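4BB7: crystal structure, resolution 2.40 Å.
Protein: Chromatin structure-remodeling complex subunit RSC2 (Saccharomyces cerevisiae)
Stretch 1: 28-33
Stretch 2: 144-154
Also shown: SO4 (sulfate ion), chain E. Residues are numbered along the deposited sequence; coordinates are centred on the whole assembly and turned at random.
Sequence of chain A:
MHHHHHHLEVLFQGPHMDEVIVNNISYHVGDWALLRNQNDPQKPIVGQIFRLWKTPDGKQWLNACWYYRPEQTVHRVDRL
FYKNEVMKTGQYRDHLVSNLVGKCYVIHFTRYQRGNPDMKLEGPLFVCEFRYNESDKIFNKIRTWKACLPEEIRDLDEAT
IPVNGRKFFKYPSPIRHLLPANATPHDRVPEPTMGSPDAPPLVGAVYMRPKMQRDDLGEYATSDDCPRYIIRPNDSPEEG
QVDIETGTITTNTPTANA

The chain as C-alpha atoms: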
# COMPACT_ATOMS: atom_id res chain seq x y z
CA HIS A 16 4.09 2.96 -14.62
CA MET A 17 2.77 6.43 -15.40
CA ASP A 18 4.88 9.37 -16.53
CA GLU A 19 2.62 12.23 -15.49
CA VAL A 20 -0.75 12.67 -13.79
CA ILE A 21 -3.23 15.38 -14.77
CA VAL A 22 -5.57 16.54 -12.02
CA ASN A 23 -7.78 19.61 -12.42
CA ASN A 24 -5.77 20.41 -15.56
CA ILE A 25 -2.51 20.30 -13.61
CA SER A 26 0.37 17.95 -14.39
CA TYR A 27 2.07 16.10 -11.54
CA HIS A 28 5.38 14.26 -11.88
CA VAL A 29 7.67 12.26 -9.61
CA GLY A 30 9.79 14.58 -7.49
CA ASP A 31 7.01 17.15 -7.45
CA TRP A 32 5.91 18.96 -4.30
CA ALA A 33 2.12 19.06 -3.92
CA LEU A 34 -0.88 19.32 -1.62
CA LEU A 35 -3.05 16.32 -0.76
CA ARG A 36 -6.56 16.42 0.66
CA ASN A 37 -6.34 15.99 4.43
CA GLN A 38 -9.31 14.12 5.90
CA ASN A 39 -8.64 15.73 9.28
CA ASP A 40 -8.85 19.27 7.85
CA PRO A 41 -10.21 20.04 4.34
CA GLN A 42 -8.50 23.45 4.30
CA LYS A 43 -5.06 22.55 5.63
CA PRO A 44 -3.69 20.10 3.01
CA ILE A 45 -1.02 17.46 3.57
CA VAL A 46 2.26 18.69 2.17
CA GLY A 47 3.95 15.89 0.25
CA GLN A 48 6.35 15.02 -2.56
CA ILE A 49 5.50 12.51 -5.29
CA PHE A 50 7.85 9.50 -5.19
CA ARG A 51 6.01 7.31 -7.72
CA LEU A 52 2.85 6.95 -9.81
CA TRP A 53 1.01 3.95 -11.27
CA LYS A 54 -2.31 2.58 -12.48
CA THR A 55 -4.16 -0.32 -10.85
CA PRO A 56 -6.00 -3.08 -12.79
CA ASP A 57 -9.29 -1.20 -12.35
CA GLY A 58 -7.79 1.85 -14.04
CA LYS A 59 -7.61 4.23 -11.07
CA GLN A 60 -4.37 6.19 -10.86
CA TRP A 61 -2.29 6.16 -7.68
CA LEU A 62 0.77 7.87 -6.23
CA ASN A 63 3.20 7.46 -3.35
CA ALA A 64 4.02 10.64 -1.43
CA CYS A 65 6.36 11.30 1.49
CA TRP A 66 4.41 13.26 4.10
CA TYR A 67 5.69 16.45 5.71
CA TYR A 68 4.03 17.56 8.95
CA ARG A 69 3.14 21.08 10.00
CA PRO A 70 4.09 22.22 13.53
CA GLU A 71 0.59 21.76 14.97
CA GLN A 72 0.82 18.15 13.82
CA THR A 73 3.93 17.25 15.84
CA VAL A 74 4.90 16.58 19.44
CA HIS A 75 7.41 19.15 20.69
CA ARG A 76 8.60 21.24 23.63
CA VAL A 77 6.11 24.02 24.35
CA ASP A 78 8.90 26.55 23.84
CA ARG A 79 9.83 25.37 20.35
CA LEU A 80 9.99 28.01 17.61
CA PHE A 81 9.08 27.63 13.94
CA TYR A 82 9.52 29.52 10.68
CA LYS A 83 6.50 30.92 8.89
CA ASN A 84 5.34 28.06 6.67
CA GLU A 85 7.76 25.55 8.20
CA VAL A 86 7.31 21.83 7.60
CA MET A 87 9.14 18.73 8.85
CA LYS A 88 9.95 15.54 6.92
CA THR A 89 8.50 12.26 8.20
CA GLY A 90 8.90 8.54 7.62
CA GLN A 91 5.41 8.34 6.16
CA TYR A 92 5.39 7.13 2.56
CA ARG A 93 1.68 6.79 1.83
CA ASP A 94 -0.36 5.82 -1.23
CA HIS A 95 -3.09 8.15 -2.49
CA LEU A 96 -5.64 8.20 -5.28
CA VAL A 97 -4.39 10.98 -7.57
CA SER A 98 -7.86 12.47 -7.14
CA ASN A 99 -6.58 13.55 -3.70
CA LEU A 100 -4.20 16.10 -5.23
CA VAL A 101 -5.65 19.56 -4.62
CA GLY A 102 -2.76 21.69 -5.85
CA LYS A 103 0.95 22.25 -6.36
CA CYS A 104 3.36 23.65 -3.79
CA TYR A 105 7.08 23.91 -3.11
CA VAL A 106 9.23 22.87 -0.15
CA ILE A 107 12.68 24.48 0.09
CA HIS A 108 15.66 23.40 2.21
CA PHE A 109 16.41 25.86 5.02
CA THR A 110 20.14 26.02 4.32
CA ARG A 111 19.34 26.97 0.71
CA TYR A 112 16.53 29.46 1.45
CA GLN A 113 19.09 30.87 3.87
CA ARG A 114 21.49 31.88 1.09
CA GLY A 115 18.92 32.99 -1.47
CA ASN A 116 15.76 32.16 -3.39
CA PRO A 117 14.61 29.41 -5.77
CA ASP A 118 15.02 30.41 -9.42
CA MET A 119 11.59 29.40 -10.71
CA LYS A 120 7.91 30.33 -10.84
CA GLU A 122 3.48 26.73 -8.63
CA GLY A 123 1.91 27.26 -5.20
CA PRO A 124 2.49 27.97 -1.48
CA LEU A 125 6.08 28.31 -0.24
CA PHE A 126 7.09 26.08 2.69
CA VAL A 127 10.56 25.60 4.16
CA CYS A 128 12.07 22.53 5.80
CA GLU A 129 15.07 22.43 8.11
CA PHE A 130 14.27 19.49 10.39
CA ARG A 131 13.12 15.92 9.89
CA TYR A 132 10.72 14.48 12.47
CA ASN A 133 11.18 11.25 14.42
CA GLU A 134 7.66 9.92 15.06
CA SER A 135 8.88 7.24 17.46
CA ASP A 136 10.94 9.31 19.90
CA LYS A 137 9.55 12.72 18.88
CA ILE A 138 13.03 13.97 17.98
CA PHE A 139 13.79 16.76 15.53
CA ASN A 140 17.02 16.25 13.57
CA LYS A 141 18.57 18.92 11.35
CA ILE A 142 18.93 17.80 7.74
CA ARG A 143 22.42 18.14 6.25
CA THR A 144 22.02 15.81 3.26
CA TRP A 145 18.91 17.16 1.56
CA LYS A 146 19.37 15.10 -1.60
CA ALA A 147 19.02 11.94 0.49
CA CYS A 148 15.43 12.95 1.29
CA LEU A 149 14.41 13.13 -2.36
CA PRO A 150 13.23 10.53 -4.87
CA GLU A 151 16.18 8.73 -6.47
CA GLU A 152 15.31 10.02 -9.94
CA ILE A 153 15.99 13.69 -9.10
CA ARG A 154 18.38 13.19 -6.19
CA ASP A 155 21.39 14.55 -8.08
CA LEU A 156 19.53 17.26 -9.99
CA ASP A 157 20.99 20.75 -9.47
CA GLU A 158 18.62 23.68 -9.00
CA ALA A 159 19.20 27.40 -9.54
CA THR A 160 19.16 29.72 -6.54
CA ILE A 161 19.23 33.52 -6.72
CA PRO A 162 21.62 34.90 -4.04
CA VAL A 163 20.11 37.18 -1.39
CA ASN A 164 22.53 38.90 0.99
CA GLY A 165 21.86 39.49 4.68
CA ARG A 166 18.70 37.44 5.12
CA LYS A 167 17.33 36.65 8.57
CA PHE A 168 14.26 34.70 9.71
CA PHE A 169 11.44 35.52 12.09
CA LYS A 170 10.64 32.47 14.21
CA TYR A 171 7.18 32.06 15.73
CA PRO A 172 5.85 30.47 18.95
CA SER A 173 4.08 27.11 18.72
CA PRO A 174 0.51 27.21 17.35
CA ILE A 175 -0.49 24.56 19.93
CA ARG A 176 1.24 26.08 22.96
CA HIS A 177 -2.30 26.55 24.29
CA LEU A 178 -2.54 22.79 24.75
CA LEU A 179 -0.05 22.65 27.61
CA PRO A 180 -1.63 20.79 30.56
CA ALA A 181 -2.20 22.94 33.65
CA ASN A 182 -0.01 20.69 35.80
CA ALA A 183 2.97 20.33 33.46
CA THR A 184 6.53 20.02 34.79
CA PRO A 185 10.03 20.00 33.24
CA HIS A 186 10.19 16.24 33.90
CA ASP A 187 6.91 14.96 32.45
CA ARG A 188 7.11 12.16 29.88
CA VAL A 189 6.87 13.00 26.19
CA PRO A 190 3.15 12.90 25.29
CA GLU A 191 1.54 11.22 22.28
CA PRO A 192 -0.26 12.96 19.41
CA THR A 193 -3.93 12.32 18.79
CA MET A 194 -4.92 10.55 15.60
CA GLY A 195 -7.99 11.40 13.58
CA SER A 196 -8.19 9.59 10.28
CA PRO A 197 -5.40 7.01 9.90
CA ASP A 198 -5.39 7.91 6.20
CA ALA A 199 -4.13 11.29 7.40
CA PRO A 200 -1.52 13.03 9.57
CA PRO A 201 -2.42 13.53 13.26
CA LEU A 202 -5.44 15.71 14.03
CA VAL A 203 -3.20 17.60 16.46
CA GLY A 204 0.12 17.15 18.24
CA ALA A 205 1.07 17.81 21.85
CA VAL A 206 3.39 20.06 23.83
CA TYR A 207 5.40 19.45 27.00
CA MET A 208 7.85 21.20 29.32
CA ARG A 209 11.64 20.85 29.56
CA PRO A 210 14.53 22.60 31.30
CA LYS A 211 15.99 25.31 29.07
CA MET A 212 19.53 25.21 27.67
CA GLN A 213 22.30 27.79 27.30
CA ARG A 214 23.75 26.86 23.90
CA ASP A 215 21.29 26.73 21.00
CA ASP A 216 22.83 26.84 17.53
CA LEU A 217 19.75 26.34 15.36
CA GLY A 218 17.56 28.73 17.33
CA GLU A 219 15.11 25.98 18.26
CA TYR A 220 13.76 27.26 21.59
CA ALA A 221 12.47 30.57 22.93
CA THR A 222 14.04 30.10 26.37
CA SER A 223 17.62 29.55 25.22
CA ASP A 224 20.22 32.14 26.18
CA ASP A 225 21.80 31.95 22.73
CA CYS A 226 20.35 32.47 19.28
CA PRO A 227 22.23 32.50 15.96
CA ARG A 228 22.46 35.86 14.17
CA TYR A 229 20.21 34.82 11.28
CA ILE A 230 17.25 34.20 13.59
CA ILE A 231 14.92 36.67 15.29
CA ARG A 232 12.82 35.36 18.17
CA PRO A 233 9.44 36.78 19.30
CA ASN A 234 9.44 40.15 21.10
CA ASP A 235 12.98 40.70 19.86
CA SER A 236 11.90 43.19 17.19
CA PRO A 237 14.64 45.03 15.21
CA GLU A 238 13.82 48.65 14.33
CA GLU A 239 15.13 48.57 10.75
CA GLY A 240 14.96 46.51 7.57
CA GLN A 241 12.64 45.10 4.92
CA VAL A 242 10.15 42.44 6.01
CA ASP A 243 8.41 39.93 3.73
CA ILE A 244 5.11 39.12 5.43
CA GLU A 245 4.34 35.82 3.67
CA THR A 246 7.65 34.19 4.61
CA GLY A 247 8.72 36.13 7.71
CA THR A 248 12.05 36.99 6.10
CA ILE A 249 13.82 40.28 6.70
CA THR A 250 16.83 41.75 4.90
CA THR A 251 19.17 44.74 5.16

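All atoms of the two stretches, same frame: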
# COMPACT_ATOMS: atom_id res chain seq x y z
N HIS A 28 4.33 15.21 -11.54
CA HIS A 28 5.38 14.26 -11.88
C HIS A 28 6.14 13.84 -10.63
O HIS A 28 6.10 14.52 -9.61
CB HIS A 28 6.35 14.88 -12.88
CG HIS A 28 5.70 15.34 -14.15
ND1 HIS A 28 5.01 16.53 -14.25
CD2 HIS A 28 5.63 14.76 -15.37
CE1 HIS A 28 4.55 16.67 -15.48
NE2 HIS A 28 4.92 15.61 -16.18
N VAL A 29 6.84 12.72 -10.72
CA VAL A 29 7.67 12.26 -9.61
C VAL A 29 8.68 13.34 -9.25
O VAL A 29 9.29 13.95 -10.13
CB VAL A 29 8.40 10.94 -9.95
CG1 VAL A 29 9.26 10.50 -8.78
CG2 VAL A 29 7.40 9.87 -10.32
N GLY A 30 8.86 13.58 -7.96
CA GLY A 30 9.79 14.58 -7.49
C GLY A 30 9.10 15.90 -7.26
O GLY A 30 9.71 16.87 -6.80
N ASP A 31 7.81 15.94 -7.59
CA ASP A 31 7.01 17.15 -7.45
C ASP A 31 6.51 17.36 -6.02
O ASP A 31 6.11 16.40 -5.36
CB ASP A 31 5.80 17.10 -8.39
CG ASP A 31 5.83 18.18 -9.44
OD1 ASP A 31 6.63 19.13 -9.30
OD2 ASP A 31 5.05 18.08 -10.41
N TRP A 32 6.52 18.60 -5.57
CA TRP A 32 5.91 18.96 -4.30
C TRP A 32 4.44 19.33 -4.53
O TRP A 32 4.13 20.12 -5.42
CB TRP A 32 6.64 20.13 -3.65
CG TRP A 32 8.09 19.86 -3.37
CD1 TRP A 32 9.15 20.22 -4.14
CD2 TRP A 32 8.63 19.19 -2.23
NE1 TRP A 32 10.33 19.81 -3.56
CE2 TRP A 32 10.03 19.17 -2.38
CE3 TRP A 32 8.07 18.60 -1.09
CZ2 TRP A 32 10.88 18.59 -1.44
CZ3 TRP A 32 8.92 18.02 -0.16
CH2 TRP A 32 10.31 18.02 -0.34
N ALA A 33 3.54 18.76 -3.74
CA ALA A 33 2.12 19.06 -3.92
C ALA A 33 1.32 18.99 -2.62
O ALA A 33 1.83 18.64 -1.56
CB ALA A 33 1.51 18.15 -4.97
N THR A 144 21.95 16.44 4.57
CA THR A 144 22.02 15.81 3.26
C THR A 144 20.65 15.80 2.61
O THR A 144 19.97 14.78 2.58
CB THR A 144 22.55 14.36 3.37
OG1 THR A 144 23.73 14.33 4.18
CG2 THR A 144 22.87 13.80 1.99
N TRP A 145 20.25 16.96 2.08
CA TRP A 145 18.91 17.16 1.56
C TRP A 145 18.58 16.25 0.38
O TRP A 145 17.43 15.84 0.20
CB TRP A 145 18.72 18.63 1.16
CG TRP A 145 17.37 18.97 0.63
CD1 TRP A 145 17.06 19.39 -0.64
CD2 TRP A 145 16.13 18.94 1.34
NE1 TRP A 145 15.71 19.62 -0.76
CE2 TRP A 145 15.11 19.34 0.44
CE3 TRP A 145 15.77 18.60 2.65
CZ2 TRP A 145 13.77 19.42 0.82
CZ3 TRP A 145 14.44 18.68 3.02
CH2 TRP A 145 13.46 19.09 2.10
N LYS A 146 19.58 15.93 -0.43
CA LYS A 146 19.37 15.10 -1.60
C LYS A 146 18.93 13.70 -1.19
O LYS A 146 18.21 13.03 -1.93
CB LYS A 146 20.64 15.03 -2.46
CG LYS A 146 21.83 14.36 -1.79
N ALA A 147 19.35 13.27 -0.01
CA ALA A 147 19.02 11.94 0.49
C ALA A 147 17.56 11.82 0.90
O ALA A 147 17.08 10.73 1.20
CB ALA A 147 19.94 11.58 1.66
N CYS A 148 16.85 12.95 0.92
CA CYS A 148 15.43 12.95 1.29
C CYS A 148 14.54 12.90 0.05
O CYS A 148 13.32 12.77 0.17
CB CYS A 148 15.10 14.19 2.12
SG CYS A 148 15.93 14.25 3.72
N LEU A 149 15.15 13.01 -1.12
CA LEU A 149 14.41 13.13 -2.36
C LEU A 149 14.21 11.79 -3.05
O LEU A 149 14.84 10.80 -2.66
CB LEU A 149 15.15 14.09 -3.30
CG LEU A 149 15.54 15.43 -2.67
CD1 LEU A 149 16.37 16.24 -3.65
CD2 LEU A 149 14.31 16.20 -2.24
N PRO A 150 13.33 11.74 -4.06
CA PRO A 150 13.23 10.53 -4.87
C PRO A 150 14.53 10.32 -5.64
O PRO A 150 15.16 11.29 -6.08
CB PRO A 150 12.08 10.84 -5.84
CG PRO A 150 11.31 11.92 -5.17
CD PRO A 150 12.32 12.74 -4.43
N GLU A 151 14.92 9.06 -5.80
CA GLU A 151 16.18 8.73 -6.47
C GLU A 151 16.34 9.45 -7.80
O GLU A 151 17.41 9.97 -8.11
CB GLU A 151 16.28 7.22 -6.66
CG GLU A 151 17.55 6.77 -7.35
CD GLU A 151 17.55 5.29 -7.64
OE1 GLU A 151 16.74 4.56 -7.03
OE2 GLU A 151 18.36 4.85 -8.49
N GLU A 152 15.27 9.47 -8.59
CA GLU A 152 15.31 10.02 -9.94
C GLU A 152 15.85 11.45 -10.04
O GLU A 152 16.53 11.78 -11.01
CB GLU A 152 13.93 9.95 -10.59
N ILE A 153 15.56 12.29 -9.05
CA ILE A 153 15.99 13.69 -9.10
C ILE A 153 17.00 14.02 -8.01
O ILE A 153 17.33 15.19 -7.79
CB ILE A 153 14.80 14.66 -8.98
CG1 ILE A 153 14.25 14.66 -7.55
CG2 ILE A 153 13.71 14.30 -9.98
CD1 ILE A 153 13.32 15.81 -7.25
N ARG A 154 17.51 13.00 -7.34
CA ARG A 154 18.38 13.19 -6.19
C ARG A 154 19.62 14.02 -6.50
O ARG A 154 20.07 14.81 -5.67
CB ARG A 154 18.78 11.84 -5.60
CG ARG A 154 19.54 11.94 -4.30
CD ARG A 154 19.77 10.59 -3.68
NE ARG A 154 18.54 9.97 -3.20
CZ ARG A 154 18.08 8.80 -3.63
NH1 ARG A 154 18.75 8.12 -4.54
NH2 ARG A 154 16.95 8.31 -3.14
S SO4 E . 22.04 14.17 7.66
O1 SO4 E . 22.42 14.62 8.99
O2 SO4 E . 21.10 15.11 7.06
O3 SO4 E . 23.23 14.08 6.82
O4 SO4 E . 21.41 12.85 7.76

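Contact between residues 28-33 and 144-154 of RSC2, two segments at least 113 residues apart in sequence wherever they touch. The interface is small, burying 259 Å² summed over both sides, and no hydrogen bond crosses it; the segments are held against each other by apolar packing, while the polar interactions work within each segment to fix its shape.

Apolar packing begins at the turn, where the backbones come nearest at Gly 30 and Pro 150, whose CA atoms lie 5.9 Å apart. Gly 30 offers bare backbone to two side chains: its CA is 3.7 Å from Ile 153 CD1 and 3.8 Å from Pro 150 CG. Pro 150 and Ile 153 both direct their CA-to-CB bonds toward the turn, and Ile 153, with chi1 p and chi2 t, brings its CD1 methyl to the glycine. There is no room here for a beta carbon: one built ideally on Gly 30 would point toward the other segment and lie 2.9 Å from Ile 153 CD1, a clash. The backbone angles of Gly 30 (phi 94°, psi -3°) make the same demand independently, since a beta carbon would also be jammed against the carbonyl oxygen of Val 29. Beside the glycine, Val 29 extends the apolar patch, its CG1 reaching Pro 150 CB at 4.1 Å, although its CA-to-CB bond points sideways. The carbonyl O of Val 29 lies 4.4 Å from Ile 153 CG2, a looser approach.

A second apolar cluster forms where the chain leaves the turn and enters a strand. Trp 32 and Trp 145 both set out sideways, but their long side chains carry the ring ends across, so that Trp 32 CZ2 meets Trp 145 CZ2 at 3.8 Å. The rings approach obliquely, touching through their six-membered portions. Leu 149, in rotamer m with chi2 t, adds its CD2 methyl at 4.3 Å from Trp 32 CZ2, also oblique to the indole. The same ring carbon thus meets both partners, and Trp 32 is buried.

Hydrogen bonds shape each segment from within. His 28 to Asp 31 forms a type II beta turn, which places Gly 30 at its third position, where positive phi is expected. The CA-to-CB bond of Asp 31 points away from the other segment, and its carboxylate accepts a hydrogen bond within its own: His 28 N donates to Asp 31 OD2 at 3.2 Å, with an angle of 161°. In the second segment, residues 145-148 form a 3-10 turn, with Cys 148 N bonded to Trp 145 O at 3.0 Å. Farther along, Ile 153 N donates to Pro 150 O at 3.2 Å, linking the two residues that both touch Gly 30 CA. Arg 154 folds back with two weak hydrogen bonds, NE to Lys 146 O and NH2 to Leu 149 O, each 3.3 Å long.

Away from the interface, Thr 144 binds a sulfate ion, probably from the crystallisation liquor, through N to O2 (2.9 Å) and OG1 to O3 (2.7 Å).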